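Local structure of lectin (Cicer arietinum, 3V6N) at residues A[27-40]-A[214-226]. The protein agglutinates red blood cells as a chickpea albumin of the hemopexin fold, a four-bladed beta-propeller that binds calcium and sodium ions. Residues are numbered along the deposited sequence; the frame is centred on the assembly and turned at random.
Sequences VLLDYAPGTSNDKV and LDYWPSLRGIIPL
Tyr216, near the end of its helix, meets the loop of the hairpin 27-40 beside Pro33, its OH lying 4.0 Å from Pro33 CA. One water in the plane of the phenol links that hydroxyl to Pro33 O, and the same OH is also bonded to Tyr186 OH. The contact illustrates how the end of a propeller chain can be docked onto the first blade through one aromatic side chain and a serine-carboxylate pair.

Trp217, where the chain leaves the helix, brings a large apolar surface. With CG beside its own backbone N (chi1 -64°), the indole reaches in against Leu29 and the backbone of Tyr31 and is clasped from both faces: Leu29 CD2 sits over the five-membered ring, 3.9 Å from its centroid and 11° off the normal, a CH-pi contact, while Tyr216 CD2 lies against the opposite face toward the rim. At the edge, Trp217 NE1 donates to Tyr31 O at 2.8 Å, in the carbonyl plane and on a lone pair, which, with the two covered faces, restricts the rotation of the ring.

Pro218 starts a 3-10 turn, its CD touching the carboxylate of Asp38. Ser219 then grips that group twice: OG donates to Asp38 OD2 at 2.7 Å from above the carboxylate plane, and Ser219 N reaches the same oxygen on its syn side at 3.1 Å, both from one face. Two donors on one oxygen would favour the ionised acid.

Leu220 turns CD2 toward Leu29 CD1, 4.2 Å away. Beyond Gly222, Ile223 divides its branches, CG2 meeting Val27 CG2 at 4.0 Å and CD1 passing Val40 CG2.

In this propeller the contact joins the first and last blades: the exit from helix 213-216 packs on strands 25-30 and 39-41, Ile223 also touches Pro44 of strand 43-46, and Tyr31 meets Phe177 of strand 175-178 edge-to-face, its OH hydrogen-bonded to His180 N in the following loop.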
ATOM      1  N   VAL A  27     -18.977  -1.256 -10.378  1.00 15.00           N
ATOM      2  CA  VAL A  27     -20.208  -0.843 -11.036  1.00 15.93           C
ATOM      3  C   VAL A  27     -20.906   0.244 -10.201  1.00 15.68           C
ATOM      4  O   VAL A  27     -20.907   0.208  -8.955  1.00 15.08           O
ATOM      5  CB  VAL A  27     -21.142  -2.070 -11.224  1.00 16.79           C
ATOM      6  CG1 VAL A  27     -22.577  -1.672 -11.502  1.00 17.26           C
ATOM      7  CG2 VAL A  27     -20.622  -2.958 -12.352  1.00 17.29           C
ATOM      8  N   LEU A  28     -21.497   1.209 -10.896  1.00 15.58           N
ATOM      9  CA  LEU A  28     -22.401   2.153 -10.278  1.00 15.19           C
ATOM     10  C   LEU A  28     -23.804   1.701 -10.605  1.00 15.87           C
ATOM     11  O   LEU A  28     -24.171   1.608 -11.785  1.00 15.72           O
ATOM     12  CB  LEU A  28     -22.180   3.568 -10.828  1.00 14.98           C
ATOM     13  CG  LEU A  28     -23.229   4.639 -10.441  1.00 14.81           C
ATOM     14  CD1 LEU A  28     -23.436   4.718  -8.930  1.00 14.07           C
ATOM     15  CD2 LEU A  28     -22.832   6.003 -11.013  1.00 14.82           C
ATOM     16  N   LEU A  29     -24.588   1.432  -9.560  1.00 15.78           N
ATOM     17  CA  LEU A  29     -25.919   0.869  -9.733  1.00 16.62           C
ATOM     18  C   LEU A  29     -27.020   1.833  -9.256  1.00 17.06           C
ATOM     19  O   LEU A  29     -26.871   2.467  -8.204  1.00 16.40           O
ATOM     20  CB  LEU A  29     -26.029  -0.468  -8.978  1.00 16.55           C
ATOM     21  CG  LEU A  29     -27.306  -1.306  -9.132  1.00 16.94           C
ATOM     22  CD1 LEU A  29     -27.372  -2.014 -10.478  1.00 17.37           C
ATOM     23  CD2 LEU A  29     -27.382  -2.320  -8.009  1.00 17.06           C
ATOM     24  N   ASP A  30     -28.090   1.955 -10.056  1.00 16.85           N
ATOM     25  CA  ASP A  30     -29.383   2.444  -9.578  1.00 17.17           C
ATOM     26  C   ASP A  30     -30.071   1.218  -9.017  1.00 16.72           C
ATOM     27  O   ASP A  30     -30.516   0.365  -9.760  1.00 16.24           O
ATOM     28  CB  ASP A  30     -30.229   3.016 -10.723  1.00 18.32           C
ATOM     29  CG  ASP A  30     -31.585   3.565 -10.251  1.00 19.10           C
ATOM     30  OD1 ASP A  30     -32.175   3.086  -9.248  1.00 19.02           O
ATOM     31  OD2 ASP A  30     -32.069   4.502 -10.901  1.00 20.75           O
ATOM     32  N   TYR A  31     -30.139   1.108  -7.700  1.00 17.02           N
ATOM     33  CA  TYR A  31     -30.540  -0.166  -7.099  1.00 16.84           C
ATOM     34  C   TYR A  31     -32.041  -0.298  -6.840  1.00 17.16           C
ATOM     35  O   TYR A  31     -32.482  -1.337  -6.350  1.00 18.19           O
ATOM     36  CB  TYR A  31     -29.701  -0.479  -5.855  1.00 16.46           C
ATOM     37  CG  TYR A  31     -29.887   0.470  -4.694  1.00 16.38           C
ATOM     38  CD1 TYR A  31     -29.118   1.635  -4.587  1.00 16.09           C
ATOM     39  CD2 TYR A  31     -30.815   0.193  -3.694  1.00 15.97           C
ATOM     40  CE1 TYR A  31     -29.283   2.498  -3.528  1.00 16.15           C
ATOM     41  CE2 TYR A  31     -30.986   1.047  -2.632  1.00 16.07           C
ATOM     42  CZ  TYR A  31     -30.216   2.189  -2.546  1.00 16.46           C
ATOM     43  OH  TYR A  31     -30.386   3.021  -1.473  1.00 16.61           O
ATOM     44  N   ALA A  32     -32.809   0.735  -7.200  1.00 17.33           N
ATOM     45  CA  ALA A  32     -34.282   0.697  -7.224  1.00 18.01           C
ATOM     46  C   ALA A  32     -34.947  -0.055  -6.043  1.00 18.46           C
ATOM     47  O   ALA A  32     -35.550  -1.124  -6.221  1.00 17.98           O
ATOM     48  CB  ALA A  32     -34.758   0.146  -8.558  1.00 18.08           C
ATOM     49  N   PRO A  33     -34.828   0.506  -4.826  1.00 18.70           N
ATOM     50  CA  PRO A  33     -35.418  -0.103  -3.622  1.00 18.58           C
ATOM     51  C   PRO A  33     -36.959  -0.207  -3.629  1.00 19.51           C
ATOM     52  O   PRO A  33     -37.514  -1.037  -2.896  1.00 19.74           O
ATOM     53  CB  PRO A  33     -34.956   0.836  -2.497  1.00 18.06           C
ATOM     54  CG  PRO A  33     -34.693   2.150  -3.183  1.00 18.35           C
ATOM     55  CD  PRO A  33     -34.104   1.752  -4.512  1.00 18.27           C
ATOM     56  N   GLY A  34     -37.643   0.612  -4.429  1.00 19.78           N
ATOM     57  CA  GLY A  34     -39.119   0.627  -4.415  1.00 20.98           C
ATOM     58  C   GLY A  34     -39.783   0.338  -5.753  1.00 21.83           C
ATOM     59  O   GLY A  34     -40.996   0.424  -5.884  1.00 22.49           O
ATOM     60  N   THR A  35     -38.969  -0.053  -6.723  1.00 22.08           N
ATOM     61  CA  THR A  35     -39.342  -0.144  -8.122  1.00 23.51           C
ATOM     62  C   THR A  35     -38.592  -1.357  -8.714  1.00 23.65           C
ATOM     63  O   THR A  35     -37.583  -1.798  -8.155  1.00 22.81           O
ATOM     64  CB  THR A  35     -38.933   1.194  -8.796  1.00 24.20           C
ATOM     65  OG1 THR A  35     -40.048   2.106  -8.803  1.00 25.50           O
ATOM     66  CG2 THR A  35     -38.413   1.012 -10.159  1.00 24.42           C
ATOM     67  N   SER A  36     -39.074  -1.892  -9.835  1.00 24.17           N
ATOM     68  CA  SER A  36     -38.370  -2.984 -10.509  1.00 25.46           C
ATOM     69  C   SER A  36     -37.444  -2.523 -11.649  1.00 26.05           C
ATOM     70  O   SER A  36     -37.000  -3.334 -12.463  1.00 26.34           O
ATOM     71  CB  SER A  36     -39.364  -4.043 -11.000  1.00 26.63           C
ATOM     72  OG  SER A  36     -40.248  -3.489 -11.963  1.00 27.18           O
ATOM     73  N   ASN A  37     -37.138  -1.226 -11.691  1.00 26.62           N
ATOM     74  CA  ASN A  37     -36.265  -0.664 -12.728  1.00 27.43           C
ATOM     75  C   ASN A  37     -34.815  -0.394 -12.294  1.00 25.21           C
ATOM     76  O   ASN A  37     -34.285   0.696 -12.510  1.00 24.14           O
ATOM     77  CB  ASN A  37     -36.884   0.604 -13.321  1.00 30.44           C
ATOM     78  CG  ASN A  37     -38.208   0.334 -13.995  1.00 34.32           C
ATOM     79  OD1 ASN A  37     -39.259   0.740 -13.500  1.00 36.63           O
ATOM     80  ND2 ASN A  37     -38.171  -0.383 -15.117  1.00 36.25           N
ATOM     81  N   ASP A  38     -34.174  -1.395 -11.700  1.00 24.18           N
ATOM     82  CA  ASP A  38     -32.736  -1.311 -11.400  1.00 23.25           C
ATOM     83  C   ASP A  38     -31.951  -1.237 -12.703  1.00 23.37           C
ATOM     84  O   ASP A  38     -32.351  -1.825 -13.705  1.00 22.98           O
ATOM     85  CB  ASP A  38     -32.269  -2.515 -10.581  1.00 22.39           C
ATOM     86  CG  ASP A  38     -32.512  -3.829 -11.287  1.00 21.96           C
ATOM     87  OD1 ASP A  38     -33.657  -4.105 -11.658  1.00 22.05           O
ATOM     88  OD2 ASP A  38     -31.558  -4.597 -11.467  1.00 22.50           O
ATOM     89  N   LYS A  39     -30.854  -0.489 -12.697  1.00 23.52           N
ATOM     90  CA  LYS A  39     -30.027  -0.355 -13.894  1.00 24.31           C
ATOM     91  C   LYS A  39     -28.588   0.016 -13.575  1.00 23.17           C
ATOM     92  O   LYS A  39     -28.315   0.792 -12.656  1.00 22.06           O
ATOM     93  CB  LYS A  39     -30.625   0.641 -14.896  1.00 26.41           C
ATOM     94  CG  LYS A  39     -31.061   1.976 -14.324  1.00 29.33           C
ATOM     95  CD  LYS A  39     -31.309   2.982 -15.449  1.00 33.38           C
ATOM     96  CE  LYS A  39     -31.867   4.294 -14.898  1.00 36.16           C
ATOM     97  NZ  LYS A  39     -31.360   5.505 -15.614  1.00 37.32           N
ATOM     98  N   VAL A  40     -27.680  -0.553 -14.354  1.00 22.87           N
ATOM     99  CA  VAL A  40     -26.255  -0.271 -14.250  1.00 23.19           C
ATOM    100  C   VAL A  40     -26.012   1.060 -14.930  1.00 23.54           C
ATOM    101  O   VAL A  40     -26.227   1.187 -16.135  1.00 25.09           O
ATOM    102  CB  VAL A  40     -25.420  -1.377 -14.929  1.00 22.74           C
ATOM    103  CG1 VAL A  40     -23.942  -0.977 -15.003  1.00 22.08           C
ATOM    104  CG2 VAL A  40     -25.602  -2.697 -14.184  1.00 21.91           C
ATOM    105  N   LEU A 214     -29.072 -11.932  -7.751  1.00 24.67           N
ATOM    106  CA  LEU A 214     -29.477 -11.836  -9.161  1.00 26.00           C
ATOM    107  C   LEU A 214     -31.003 -11.783  -9.362  1.00 25.97           C
ATOM    108  O   LEU A 214     -31.471 -11.219 -10.350  1.00 26.52           O
ATOM    109  CB  LEU A 214     -28.834 -12.956 -10.006  1.00 26.35           C
ATOM    110  CG  LEU A 214     -27.326 -12.812 -10.289  1.00 27.08           C
ATOM    111  CD1 LEU A 214     -26.750 -14.043 -10.973  1.00 27.01           C
ATOM    112  CD2 LEU A 214     -27.033 -11.558 -11.111  1.00 27.05           C
ATOM    113  N   ASP A 215     -31.771 -12.353  -8.434  1.00 25.14           N
ATOM    114  CA  ASP A 215     -33.234 -12.194  -8.461  1.00 25.34           C
ATOM    115  C   ASP A 215     -33.669 -10.754  -8.124  1.00 24.67           C
ATOM    116  O   ASP A 215     -34.643 -10.248  -8.683  1.00 25.18           O
ATOM    117  CB  ASP A 215     -33.926 -13.166  -7.497  1.00 25.97           C
ATOM    118  CG  ASP A 215     -33.775 -14.633  -7.900  1.00 27.13           C
ATOM    119  OD1 ASP A 215     -33.400 -14.924  -9.054  1.00 28.21           O
ATOM    120  OD2 ASP A 215     -34.057 -15.509  -7.051  1.00 26.98           O
ATOM    121  N   TYR A 216     -32.949 -10.101  -7.214  1.00 23.06           N
ATOM    122  CA  TYR A 216     -33.303  -8.746  -6.770  1.00 22.49           C
ATOM    123  C   TYR A 216     -32.779  -7.668  -7.736  1.00 22.28           C
ATOM    124  O   TYR A 216     -33.445  -6.648  -7.952  1.00 22.07           O
ATOM    125  CB  TYR A 216     -32.770  -8.523  -5.352  1.00 22.45           C
ATOM    126  CG  TYR A 216     -33.202  -7.240  -4.654  1.00 22.30           C
ATOM    127  CD1 TYR A 216     -34.478  -7.110  -4.123  1.00 22.45           C
ATOM    128  CD2 TYR A 216     -32.305  -6.182  -4.472  1.00 21.91           C
ATOM    129  CE1 TYR A 216     -34.869  -5.962  -3.447  1.00 22.23           C
ATOM    130  CE2 TYR A 216     -32.690  -5.017  -3.815  1.00 21.37           C
ATOM    131  CZ  TYR A 216     -33.975  -4.918  -3.301  1.00 21.83           C
ATOM    132  OH  TYR A 216     -34.376  -3.793  -2.635  1.00 21.19           O
ATOM    133  N   TRP A 217     -31.593  -7.901  -8.302  1.00 21.31           N
ATOM    134  CA  TRP A 217     -31.023  -7.033  -9.316  1.00 21.67           C
ATOM    135  C   TRP A 217     -30.687  -7.775 -10.600  1.00 22.91           C
ATOM    136  O   TRP A 217     -29.507  -8.096 -10.841  1.00 21.98           O
ATOM    137  CB  TRP A 217     -29.779  -6.318  -8.791  1.00 21.28           C
ATOM    138  CG  TRP A 217     -30.036  -5.364  -7.650  1.00 21.19           C
ATOM    139  CD1 TRP A 217     -31.027  -4.390  -7.562  1.00 20.94           C
ATOM    140  CD2 TRP A 217     -29.270  -5.245  -6.400  1.00 20.85           C
ATOM    141  NE1 TRP A 217     -30.946  -3.715  -6.374  1.00 20.93           N
ATOM    142  CE2 TRP A 217     -29.905  -4.165  -5.634  1.00 20.72           C
ATOM    143  CE3 TRP A 217     -28.162  -5.901  -5.860  1.00 20.62           C
ATOM    144  CZ2 TRP A 217     -29.451  -3.788  -4.373  1.00 20.17           C
ATOM    145  CZ3 TRP A 217     -27.700  -5.498  -4.596  1.00 20.16           C
ATOM    146  CH2 TRP A 217     -28.339  -4.478  -3.868  1.00 20.28           C
ATOM    147  N   PRO A 218     -31.710  -8.040 -11.456  1.00 22.78           N
ATOM    148  CA  PRO A 218     -31.450  -8.669 -12.754  1.00 23.87           C
ATOM    149  C   PRO A 218     -30.463  -7.909 -13.643  1.00 24.11           C
ATOM    150  O   PRO A 218     -29.828  -8.519 -14.505  1.00 24.27           O
ATOM    151  CB  PRO A 218     -32.845  -8.711 -13.409  1.00 24.02           C
ATOM    152  CG  PRO A 218     -33.789  -8.794 -12.253  1.00 23.14           C
ATOM    153  CD  PRO A 218     -33.158  -7.919 -11.194  1.00 22.86           C
ATOM    154  N   SER A 219     -30.345  -6.595 -13.447  1.00 24.26           N
ATOM    155  CA  SER A 219     -29.404  -5.783 -14.224  1.00 25.03           C
ATOM    156  C   SER A 219     -27.934  -6.197 -14.021  1.00 25.53           C
ATOM    157  O   SER A 219     -27.069  -5.801 -14.795  1.00 26.92           O
ATOM    158  CB  SER A 219     -29.586  -4.286 -13.924  1.00 24.93           C
ATOM    159  OG  SER A 219     -29.188  -3.958 -12.594  1.00 23.49           O
ATOM    160  N   LEU A 220     -27.662  -6.983 -12.982  1.00 25.54           N
ATOM    161  CA  LEU A 220     -26.325  -7.527 -12.743  1.00 25.96           C
ATOM    162  C   LEU A 220     -26.050  -8.882 -13.415  1.00 28.75           C
ATOM    163  O   LEU A 220     -24.971  -9.461 -13.223  1.00 28.54           O
ATOM    164  CB  LEU A 220     -26.047  -7.649 -11.242  1.00 24.14           C
ATOM    165  CG  LEU A 220     -25.975  -6.390 -10.362  1.00 23.70           C
ATOM    166  CD1 LEU A 220     -25.754  -6.809  -8.909  1.00 22.20           C
ATOM    167  CD2 LEU A 220     -24.904  -5.404 -10.840  1.00 22.56           C
ATOM    168  N   ARG A 221     -27.014  -9.401 -14.178  1.00 31.52           N
ATOM    169  CA  ARG A 221     -26.819 -10.676 -14.886  1.00 35.57           C
ATOM    170  C   ARG A 221     -25.667 -10.598 -15.888  1.00 36.63           C
ATOM    171  O   ARG A 221     -25.678  -9.763 -16.794  1.00 37.35           O
ATOM    172  CB  ARG A 221     -28.113 -11.140 -15.567  1.00 38.81           C
ATOM    173  CG  ARG A 221     -29.127 -11.687 -14.572  1.00 41.86           C
ATOM    174  CD  ARG A 221     -30.494 -11.944 -15.186  1.00 44.59           C
ATOM    175  NE  ARG A 221     -31.549 -11.750 -14.190  1.00 46.89           N
ATOM    176  CZ  ARG A 221     -31.932 -12.644 -13.278  1.00 48.99           C
ATOM    177  NH1 ARG A 221     -31.355 -13.840 -13.206  1.00 53.21           N
ATOM    178  NH2 ARG A 221     -32.904 -12.341 -12.429  1.00 48.60           N
ATOM    179  N   GLY A 222     -24.665 -11.456 -15.696  1.00 38.04           N
ATOM    180  CA  GLY A 222     -23.480 -11.478 -16.556  1.00 39.35           C
ATOM    181  C   GLY A 222     -22.344 -10.599 -16.066  1.00 39.97           C
ATOM    182  O   GLY A 222     -21.270 -10.562 -16.671  1.00 41.43           O
ATOM    183  N   ILE A 223     -22.581  -9.885 -14.971  1.00 38.15           N
ATOM    184  CA  ILE A 223     -21.542  -9.082 -14.327  1.00 36.16           C
ATOM    185  C   ILE A 223     -21.002  -9.835 -13.107  1.00 36.81           C
ATOM    186  O   ILE A 223     -19.788  -9.943 -12.920  1.00 38.30           O
ATOM    187  CB  ILE A 223     -22.069  -7.672 -13.945  1.00 34.38           C
ATOM    188  CG1 ILE A 223     -22.478  -6.902 -15.208  1.00 33.18           C
ATOM    189  CG2 ILE A 223     -21.026  -6.902 -13.143  1.00 32.90           C
ATOM    190  CD1 ILE A 223     -23.049  -5.522 -14.964  1.00 32.81           C
ATOM    191  N   ILE A 224     -21.908 -10.337 -12.272  1.00 36.43           N
ATOM    192  CA  ILE A 224     -21.524 -11.238 -11.192  1.00 37.84           C
ATOM    193  C   ILE A 224     -22.148 -12.613 -11.427  1.00 39.01           C
ATOM    194  O   ILE A 224     -23.251 -12.697 -11.977  1.00 40.10           O
ATOM    195  CB  ILE A 224     -21.894 -10.712  -9.777  1.00 38.45           C
ATOM    196  CG1 ILE A 224     -23.410 -10.720  -9.534  1.00 38.37           C
ATOM    197  CG2 ILE A 224     -21.291  -9.338  -9.528  1.00 37.37           C
ATOM    198  CD1 ILE A 224     -23.791 -10.909  -8.076  1.00 38.98           C
ATOM    199  N   PRO A 225     -21.430 -13.695 -11.055  1.00 38.87           N
ATOM    200  CA  PRO A 225     -20.033 -13.675 -10.598  1.00 39.76           C
ATOM    201  C   PRO A 225     -19.087 -13.239 -11.718  1.00 41.04           C
ATOM    202  O   PRO A 225     -19.416 -13.408 -12.895  1.00 38.93           O
ATOM    203  CB  PRO A 225     -19.754 -15.135 -10.193  1.00 39.21           C
ATOM    204  CG  PRO A 225     -20.851 -15.946 -10.805  1.00 39.74           C
ATOM    205  CD  PRO A 225     -22.034 -15.039 -10.961  1.00 39.06           C
ATOM    206  N   LEU A 226     -17.944 -12.661 -11.351  1.00 42.48           N
ATOM    207  CA  LEU A 226     -16.922 -12.269 -12.322  1.00 47.13           C
ATOM    208  C   LEU A 226     -15.812 -13.329 -12.323  1.00 51.67           C
ATOM    209  O   LEU A 226     -15.022 -13.411 -11.376  1.00 53.16           O
ATOM    210  CB  LEU A 226     -16.361 -10.868 -12.002  1.00 45.52           C
ATOM    211  CG  LEU A 226     -16.226  -9.810 -13.120  1.00 43.83           C
ATOM    212  CD1 LEU A 226     -16.080  -8.404 -12.552  1.00 40.41           C
ATOM    213  CD2 LEU A 226     -15.090 -10.095 -14.097  1.00 45.69           C
TER
HETATM  214  O   HOH W   1     -36.677  -3.213  -1.871  1.00 18.31           O